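Local coordinates for YonK protein (Bacillus subtilis, PDB 2H4O), which is an SPbeta prophage-derived protein of unknown function that assembles into an octamer through strand pairing and docking of C-terminal tails between its subunits, at the interface of chains A and B and the interface of chains A and C. Numbering follows the deposited sequence. Chains: chain A/B/C, YonK protein.

Contact 1: the interface of chains A and B. Residues chain A 36, 39-40, 43; chain B 15, 17-18.
Packing of a selenomethionine against the end of a neighbour's helix makes this a mixed patch of the two-fold A–B interface, led by van der Waals contacts, and it helps to clamp two subunits of the octamer together. B:Met17 is the centre of it. Its CG lies anti to the backbone N (chi1 -174°) and the chain runs on straight until it bends at the selenium, which brings the selenium and the methyl down on A:Ser40. The methyl CE meets A:Ser40 CB at 3.4 Å, and SE rests 3.5 Å from A:Ser40 CA. A:Asn43 comes across B:Met17 at about a right angle and packs its side chain against B:Met17 CB; the overly close approach of its OD1 to the backbone N of B:Met17 is doubtful in the model. The ND2 end of the same amide faces the carboxylate of B:Asp18, the two planes nearly perpendicular (88°). B:Phe15 points its ring edge at the carbonyl of A:Leu39, with CE2 3.5 Å from A:Leu39 O, while CZ touches A:Leu39 CG at 4.0 Å. On chain A the site occupies helix 35-40 and the loop just after it; on chain B it takes in the short strand 14-16 and the loop that follows.

Contact 2: the interface of chains A and B. Residues chain A 6-9; chain B 50-53.
Strand 4-12 of chain A and strand 46-55 of chain B run antiparallel, joined by paired backbone hydrogen bonds between A:His7 and B:Glu53 and between A:Ile9 and B:Val51, so that a beta-sheet continues from one subunit into the next. The A:Ile9 N to B:Val51 O bond is 2.8 Å long and nearly straight at the hydrogen (166°). The A:His7 N to B:Glu53 O bond is 3.0 Å and more bent, 145°. A:Gln8 bridges to B:Lys52 between these pairs, and its side chain leaves on the opposite side of the strand from that of A:His7. It is extended, and its aliphatic stem passes over the carbonyl of B:Val51, CG lying 3.6 Å from B:Val51 O. At its amide end the two branches part: OE1 lies 3.7 Å from B:Lys52 CG, whereas NE2 reaches toward the hydroxyl and methyl of B:Thr50. B:Lys52 CG also lies 3.9 Å from CG2 of A:Val6, whose side chain is incompletely modelled, adding an apolar touch to this side. On the other side the side chains of A:His7 and B:Glu53 cross at a slant, ring and carboxylate planes 70° apart. The carboxylate oxygen B:Glu53 OE2 lies in the plane of the imidazole at its edge, 3.9 Å from A:His7 CD2.

Contact 3: the interface of chains A and B. Residues chain A 49-52; chain B 8-10.
An intersubunit antiparallel beta-sheet of the YonK family is formed where strand 46-55 of chain A meets strand 4-12 of chain B, with A:Thr50 opposite B:Asn10, A:Val51 opposite B:Ile9 and A:Lys52 opposite B:Gln8. This is the two-fold mate of the pairing between strand 4-12 of chain A and strand 46-55 of chain B, taken a little further along. Backbone hydrogen bonds come first: A:Val51 N donates to B:Ile9 O at 2.9 Å, and B:Ile9 N returns a bond to A:Val51 O. This reciprocal pair helps to set the register of the two strands. A polar side-chain cluster follows on one side of the sheet. Within chain B, the amide B:Gln8 NE2 donates to B:Asn10 OD1 at 3.0 Å, a bent bond (140° at the hydrogen) whose acceptor is tilted out of the glutamine amide plane. It ties together two residues that are two positions apart on the strand and probably steadies both amides beside A:Thr50. B:Asn10 runs parallel to A:Thr50; with CG anti to the carbonyl carbon (chi1 -66°), its amide comes next to the threonine hydroxyl. A:Thr50 OG1 sits 3.5 Å from B:Asn10 ND2, a proximity that is not counted as a hydrogen bond. Among the van der Waals contacts, A:Thr50 CG2 touches the amide carbon B:Gln8 CD at 4.1 Å, and the aliphatic part of A:Lys52 lies by the oxygen of that amide.

Contact 4: the interface of chains A and C. Residues chain A 30-33; chain C 57, 59, 61-62.
The backbone amide A:Thr32 N donates to the carbonyl C:Gly61 O at 2.8 Å, bent to 134° at the hydrogen and tilted from the carbonyl plane. The return bond, from C:Gly61 N to A:Thr32 O, is weak, so the antiparallel bridge between A:Thr32 and C:Gly61 rests mostly on the first. Through it, the tail of chain C attaches to strand 30-34 of chain A. The tyrosines before and after A:Thr32 in sequence supply the apolar grip. Two positions apart on the strand, A:Tyr31 and A:Tyr33 put their rings on the same side; with CG anti to the carbonyl carbon (chi1 -56° and -51°), both probably lean toward the tail. C:Val59 CG1 reaches the rims of both rings, 3.5 Å from A:Tyr33 CE1 and 3.8 Å from A:Tyr31 CD1. C:Val62 runs parallel to A:Tyr31 and places its CG1 4.0 Å from A:Tyr31 CE1. C:Leu57 crosses A:Tyr33 at about a right angle: its CD1 stands over one ring face, toward the rim, and its CB reaches A:Tyr33 CE1 at 3.7 Å. The carbonyl oxygen of C:Leu57 meets the edge of that ring, in its plane. Residues 57 to 62 of chain C belong to the C-terminal stretch that follows strand 46-55, and they dock along strand 30-34 of chain A, just ahead of helix 35-40.

Contact 1: the interface of chains A and B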
loop_
_atom_site.group_PDB
_atom_site.type_symbol
_atom_site.label_atom_id
_atom_site.label_comp_id
_atom_site.label_asym_id
_atom_site.label_seq_id
_atom_site.Cartn_x
_atom_site.Cartn_y
_atom_site.Cartn_z
ATOM N N LYS A 36 10.137 -1.197 -27.148
ATOM C CA LYS A 36 11.220 -0.354 -27.651
ATOM C C LYS A 36 10.806 1.130 -27.627
ATOM O O LYS A 36 11.466 1.970 -27.015
ATOM C CB LYS A 36 11.587 -0.795 -29.082
ATOM C CG LYS A 36 12.957 -0.302 -29.593
ATOM C CD LYS A 36 13.222 -0.759 -31.060
ATOM C CE LYS A 36 14.749 -0.807 -31.454
ATOM N NZ LYS A 36 15.515 0.475 -31.265
ATOM N N LEU A 39 10.165 2.220 -23.997
ATOM C CA LEU A 39 11.434 2.355 -23.311
ATOM C C LEU A 39 12.192 3.585 -23.712
ATOM O O LEU A 39 12.824 4.199 -22.893
ATOM C CB LEU A 39 12.281 1.120 -23.566
ATOM C CG LEU A 39 12.841 0.362 -22.370
ATOM C CD1 LEU A 39 11.743 0.127 -21.347
ATOM C CD2 LEU A 39 13.422 -0.944 -22.859
ATOM N N SER A 40 12.131 3.950 -24.982
ATOM C CA SER A 40 12.863 5.117 -25.457
ATOM C C SER A 40 12.394 6.432 -24.881
ATOM O O SER A 40 13.158 7.377 -24.803
ATOM C CB SER A 40 12.795 5.201 -26.968
ATOM O OG SER A 40 11.490 5.503 -27.374
ATOM N N ASN A 43 14.808 7.011 -22.219
ATOM C CA ASN A 43 16.244 7.025 -22.433
ATOM C C ASN A 43 16.885 8.360 -22.093
ATOM O O ASN A 43 16.549 9.378 -22.670
ATOM C CB ASN A 43 16.571 6.675 -23.877
ATOM C CG ASN A 43 18.062 6.551 -24.117
ATOM O OD1 ASN A 43 18.736 5.753 -23.470
ATOM N ND2 ASN A 43 18.583 7.337 -25.051
ATOM N N PHE B 15 19.151 5.793 -16.911
ATOM C CA PHE B 15 18.927 4.910 -18.048
ATOM C C PHE B 15 19.475 5.340 -19.392
ATOM O O PHE B 15 19.170 6.411 -19.895
ATOM C CB PHE B 15 17.438 4.653 -18.195
ATOM C CG PHE B 15 17.096 3.721 -19.306
ATOM C CD1 PHE B 15 17.713 2.486 -19.401
ATOM C CD2 PHE B 15 16.093 4.035 -20.218
ATOM C CE1 PHE B 15 17.333 1.566 -20.385
ATOM C CE2 PHE B 15 15.711 3.115 -21.201
ATOM C CZ PHE B 15 16.337 1.877 -21.276
HETATM N N MSE B 17 19.528 3.698 -23.004
HETATM C CA MSE B 17 18.994 2.663 -23.863
HETATM C C MSE B 17 19.856 2.343 -25.054
HETATM O O MSE B 17 19.635 1.335 -25.722
HETATM C CB MSE B 17 17.609 3.066 -24.340
HETATM C CG MSE B 17 16.909 1.983 -25.127
HETATM SE SE MSE B 17 15.319 2.652 -25.937
HETATM C CE MSE B 17 16.057 4.270 -26.796
ATOM N N ASP B 18 20.837 3.203 -25.315
ATOM C CA ASP B 18 21.747 3.022 -26.453
ATOM C C ASP B 18 22.658 1.839 -26.147
ATOM O O ASP B 18 22.825 0.937 -26.971
ATOM C CB ASP B 18 22.565 4.298 -26.669
ATOM C CG ASP B 18 21.723 5.559 -26.507
ATOM O OD1 ASP B 18 20.722 5.705 -27.242
ATOM O OD2 ASP B 18 22.051 6.404 -25.634
#

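Contact 2: the interface of chains A and B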
loop_
_atom_site.group_PDB
_atom_site.type_symbol
_atom_site.label_atom_id
_atom_site.label_comp_id
_atom_site.label_asym_id
_atom_site.label_seq_id
_atom_site.Cartn_x
_atom_site.Cartn_y
_atom_site.Cartn_z
ATOM N N VAL A 6 5.554 13.029 -11.404
ATOM C CA VAL A 6 5.863 11.652 -11.695
ATOM C C VAL A 6 5.285 11.288 -13.068
ATOM O O VAL A 6 4.248 11.793 -13.467
ATOM C CB VAL A 6 5.320 10.740 -10.600
ATOM C CG2 VAL A 6 5.321 9.349 -11.076
ATOM N N HIS A 7 6.002 10.460 -13.818
ATOM C CA HIS A 7 5.553 10.006 -15.130
ATOM C C HIS A 7 5.835 8.516 -15.118
ATOM O O HIS A 7 6.970 8.103 -14.994
ATOM C CB HIS A 7 6.345 10.673 -16.242
ATOM C CG HIS A 7 6.143 10.037 -17.583
ATOM N ND1 HIS A 7 4.895 9.753 -18.095
ATOM C CD2 HIS A 7 7.032 9.620 -18.520
ATOM C CE1 HIS A 7 5.018 9.186 -19.287
ATOM N NE2 HIS A 7 6.305 9.096 -19.566
ATOM N N GLN A 8 4.807 7.702 -15.257
ATOM C CA GLN A 8 5.007 6.279 -15.176
ATOM C C GLN A 8 4.296 5.442 -16.244
ATOM O O GLN A 8 3.181 5.762 -16.605
ATOM C CB GLN A 8 4.565 5.829 -13.793
ATOM C CG GLN A 8 4.662 4.388 -13.593
ATOM C CD GLN A 8 4.247 3.975 -12.241
ATOM O OE1 GLN A 8 4.452 4.698 -11.254
ATOM N NE2 GLN A 8 3.673 2.784 -12.156
ATOM N N ILE A 9 4.950 4.389 -16.755
ATOM C CA ILE A 9 4.336 3.487 -17.726
ATOM C C ILE A 9 4.223 2.068 -17.132
ATOM O O ILE A 9 5.179 1.553 -16.540
ATOM C CB ILE A 9 5.150 3.415 -19.023
ATOM C CG1 ILE A 9 4.891 4.651 -19.880
ATOM C CG2 ILE A 9 4.804 2.173 -19.797
ATOM N N THR B 50 7.057 -1.928 -15.122
ATOM C CA THR B 50 6.798 -0.561 -14.685
ATOM C C THR B 50 8.041 0.309 -14.827
ATOM O O THR B 50 9.111 -0.033 -14.324
ATOM C CB THR B 50 6.305 -0.547 -13.225
ATOM O OG1 THR B 50 4.872 -0.509 -13.202
ATOM C CG2 THR B 50 6.700 0.755 -12.544
ATOM N N VAL B 51 7.893 1.436 -15.517
ATOM C CA VAL B 51 9.001 2.358 -15.723
ATOM C C VAL B 51 8.504 3.712 -15.228
ATOM O O VAL B 51 7.529 4.285 -15.728
ATOM C CB VAL B 51 9.402 2.402 -17.206
ATOM C CG1 VAL B 51 10.551 3.326 -17.388
ATOM C CG2 VAL B 51 9.769 0.992 -17.682
ATOM N N LYS B 52 9.174 4.214 -14.215
ATOM C CA LYS B 52 8.758 5.450 -13.576
ATOM C C LYS B 52 9.922 6.393 -13.681
ATOM O O LYS B 52 11.069 5.963 -13.657
ATOM C CB LYS B 52 8.408 5.167 -12.078
ATOM C CG LYS B 52 7.817 6.314 -11.283
ATOM C CD LYS B 52 8.375 6.400 -9.889
ATOM C CE LYS B 52 7.895 5.289 -8.992
ATOM N NZ LYS B 52 8.622 5.257 -7.671
ATOM N N GLU B 53 9.605 7.670 -13.823
ATOM C CA GLU B 53 10.582 8.725 -13.914
ATOM C C GLU B 53 9.997 9.882 -13.147
ATOM O O GLU B 53 8.973 10.398 -13.539
ATOM C CB GLU B 53 10.774 9.157 -15.347
ATOM C CG GLU B 53 11.637 10.408 -15.438
ATOM C CD GLU B 53 11.458 11.186 -16.739
ATOM O OE1 GLU B 53 12.165 12.206 -16.915
ATOM O OE2 GLU B 53 10.607 10.790 -17.580
#

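Contact 3: the interface of chains A and B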
loop_
_atom_site.group_PDB
_atom_site.type_symbol
_atom_site.label_atom_id
_atom_site.label_comp_id
_atom_site.label_asym_id
_atom_site.label_seq_id
_atom_site.Cartn_x
_atom_site.Cartn_y
_atom_site.Cartn_z
ATOM N N ILE A 49 12.725 0.922 -12.722
ATOM C CA ILE A 49 12.160 -0.121 -13.570
ATOM C C ILE A 49 11.814 -1.365 -12.759
ATOM O O ILE A 49 12.645 -1.878 -12.009
ATOM C CB ILE A 49 13.137 -0.482 -14.705
ATOM C CG1 ILE A 49 13.600 0.781 -15.432
ATOM C CG2 ILE A 49 12.487 -1.455 -15.676
ATOM C CD1 ILE A 49 14.283 0.508 -16.754
ATOM N N THR A 50 10.584 -1.844 -12.914
ATOM C CA THR A 50 10.146 -3.061 -12.242
ATOM C C THR A 50 9.621 -4.085 -13.242
ATOM O O THR A 50 8.744 -3.784 -14.051
ATOM C CB THR A 50 9.062 -2.739 -11.196
ATOM O OG1 THR A 50 9.668 -2.600 -9.903
ATOM C CG2 THR A 50 8.126 -3.924 -11.018
ATOM N N VAL A 51 10.165 -5.296 -13.181
ATOM C CA VAL A 51 9.751 -6.367 -14.078
ATOM C C VAL A 51 9.367 -7.532 -13.173
ATOM O O VAL A 51 10.173 -8.069 -12.403
ATOM C CB VAL A 51 10.889 -6.740 -15.040
ATOM C CG1 VAL A 51 10.435 -7.812 -15.962
ATOM C CG2 VAL A 51 11.320 -5.501 -15.833
ATOM N N LYS A 52 8.111 -7.909 -13.253
ATOM C CA LYS A 52 7.577 -8.942 -12.384
ATOM C C LYS A 52 7.046 -10.021 -13.283
ATOM O O LYS A 52 6.571 -9.734 -14.375
ATOM C CB LYS A 52 6.432 -8.339 -11.505
ATOM C CG LYS A 52 5.846 -9.235 -10.431
ATOM C CD LYS A 52 4.350 -9.120 -10.334
ATOM C CE LYS A 52 3.896 -7.810 -9.746
ATOM N NZ LYS A 52 2.405 -7.614 -9.852
ATOM N N GLN B 8 10.542 -10.983 -9.135
ATOM C CA GLN B 8 10.552 -9.606 -9.550
ATOM C C GLN B 8 11.916 -8.908 -9.519
ATOM O O GLN B 8 12.689 -9.154 -8.615
ATOM C CB GLN B 8 9.570 -8.851 -8.670
ATOM C CG GLN B 8 9.521 -7.420 -8.947
ATOM C CD GLN B 8 8.550 -6.711 -8.096
ATOM O OE1 GLN B 8 7.494 -7.252 -7.732
ATOM N NE2 GLN B 8 8.869 -5.465 -7.776
ATOM N N ILE B 9 12.208 -8.057 -10.514
ATOM C CA ILE B 9 13.451 -7.290 -10.541
ATOM C C ILE B 9 13.142 -5.780 -10.464
ATOM O O ILE B 9 12.256 -5.280 -11.167
ATOM C CB ILE B 9 14.255 -7.564 -11.816
ATOM C CG1 ILE B 9 14.984 -8.900 -11.706
ATOM C CG2 ILE B 9 15.245 -6.459 -12.065
ATOM N N ASN B 10 13.861 -5.074 -9.594
ATOM C CA ASN B 10 13.698 -3.639 -9.399
ATOM C C ASN B 10 15.029 -3.075 -9.791
ATOM O O ASN B 10 16.032 -3.595 -9.365
ATOM C CB ASN B 10 13.421 -3.281 -7.922
ATOM C CG ASN B 10 12.080 -3.813 -7.420
ATOM O OD1 ASN B 10 11.777 -4.994 -7.556
ATOM N ND2 ASN B 10 11.273 -2.937 -6.826
#

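Contact 4: the interface of chains A and C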
loop_
_atom_site.group_PDB
_atom_site.type_symbol
_atom_site.label_atom_id
_atom_site.label_comp_id
_atom_site.label_asym_id
_atom_site.label_seq_id
_atom_site.Cartn_x
_atom_site.Cartn_y
_atom_site.Cartn_z
ATOM N N GLU A 30 -6.444 -8.621 -28.540
ATOM C CA GLU A 30 -5.062 -8.985 -28.270
ATOM C C GLU A 30 -4.199 -7.798 -28.698
ATOM O O GLU A 30 -3.803 -7.692 -29.857
ATOM C CB GLU A 30 -4.659 -10.226 -29.058
ATOM C CG GLU A 30 -3.338 -10.822 -28.619
ATOM C CD GLU A 30 -2.648 -11.641 -29.701
ATOM O OE1 GLU A 30 -2.117 -11.035 -30.669
ATOM O OE2 GLU A 30 -2.639 -12.883 -29.585
ATOM N N TYR A 31 -3.927 -6.909 -27.743
ATOM C CA TYR A 31 -3.126 -5.704 -27.946
ATOM C C TYR A 31 -1.620 -5.964 -27.939
ATOM O O TYR A 31 -1.138 -6.816 -27.218
ATOM C CB TYR A 31 -3.464 -4.683 -26.864
ATOM C CG TYR A 31 -4.934 -4.347 -26.810
ATOM C CD1 TYR A 31 -5.503 -3.399 -27.667
ATOM C CD2 TYR A 31 -5.777 -5.033 -25.948
ATOM C CE1 TYR A 31 -6.882 -3.152 -27.669
ATOM C CE2 TYR A 31 -7.156 -4.792 -25.937
ATOM C CZ TYR A 31 -7.700 -3.854 -26.799
ATOM O OH TYR A 31 -9.058 -3.642 -26.765
ATOM N N THR A 32 -0.884 -5.225 -28.757
ATOM C CA THR A 32 0.553 -5.388 -28.844
ATOM C C THR A 32 1.207 -4.039 -28.719
ATOM O O THR A 32 0.907 -3.124 -29.469
ATOM C CB THR A 32 0.963 -5.993 -30.167
ATOM O OG1 THR A 32 0.500 -7.342 -30.226
ATOM C CG2 THR A 32 2.464 -5.947 -30.334
ATOM N N TYR A 33 2.095 -3.917 -27.747
ATOM C CA TYR A 33 2.783 -2.665 -27.499
ATOM C C TYR A 33 4.250 -2.921 -27.809
ATOM O O TYR A 33 4.747 -4.021 -27.591
ATOM C CB TYR A 33 2.624 -2.266 -26.014
ATOM C CG TYR A 33 1.199 -2.286 -25.487
ATOM C CD1 TYR A 33 0.327 -1.221 -25.714
ATOM C CD2 TYR A 33 0.717 -3.385 -24.793
ATOM C CE1 TYR A 33 -0.985 -1.258 -25.262
ATOM C CE2 TYR A 33 -0.584 -3.430 -24.340
ATOM C CZ TYR A 33 -1.429 -2.364 -24.569
ATOM O OH TYR A 33 -2.705 -2.390 -24.036
ATOM N N LEU C 57 -2.203 3.225 -23.422
ATOM C CA LEU C 57 -0.919 3.125 -24.116
ATOM C C LEU C 57 -1.115 2.981 -25.591
ATOM O O LEU C 57 -1.910 2.148 -26.056
ATOM C CB LEU C 57 -0.092 1.912 -23.655
ATOM C CG LEU C 57 0.675 1.947 -22.352
ATOM C CD1 LEU C 57 1.536 0.699 -22.273
ATOM C CD2 LEU C 57 1.533 3.199 -22.298
ATOM N N VAL C 59 -1.073 1.643 -28.940
ATOM C CA VAL C 59 -0.859 0.285 -29.443
ATOM C C VAL C 59 -0.151 0.315 -30.773
ATOM O O VAL C 59 0.190 1.367 -31.296
ATOM C CB VAL C 59 -2.183 -0.444 -29.644
ATOM C CG1 VAL C 59 -2.701 -0.916 -28.313
ATOM C CG2 VAL C 59 -3.185 0.494 -30.265
ATOM N N GLY C 61 -0.571 -2.976 -32.569
ATOM C CA GLY C 61 -1.153 -4.175 -33.123
ATOM C C GLY C 61 -2.360 -4.574 -32.312
ATOM O O GLY C 61 -2.338 -4.592 -31.070
ATOM N N VAL C 62 -3.444 -4.866 -33.015
ATOM C CA VAL C 62 -4.662 -5.300 -32.357
ATOM C C VAL C 62 -5.091 -6.553 -33.101
ATOM O O VAL C 62 -4.712 -6.737 -34.239
ATOM C CB VAL C 62 -5.730 -4.216 -32.413
ATOM C CG1 VAL C 62 -6.827 -4.544 -31.423
ATOM C CG2 VAL C 62 -5.115 -2.856 -32.083
#

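Contacts 1, 2 and 3 all belong to the two-fold A–B interface. Contacts 2 and 3, whose C-alpha centres are about 13 Å apart, use the same strand pair, 4-12 with 46-55, with the chains exchanged and the windows shifted along it; residues 8, 9 and 50 to 52 serve both. Between C-alpha centres, contact 1 lies about 13 Å from contact 2 and 16 Å from contact 3, adding helix-end packing to the sheet. Contact 4, its centre about 19 to 21 Å from the others, joins chain A to chain C. Its tail begins just beyond strand 46-55, so one chain can pair with different neighbours, which is consistent with assembly into an octamer.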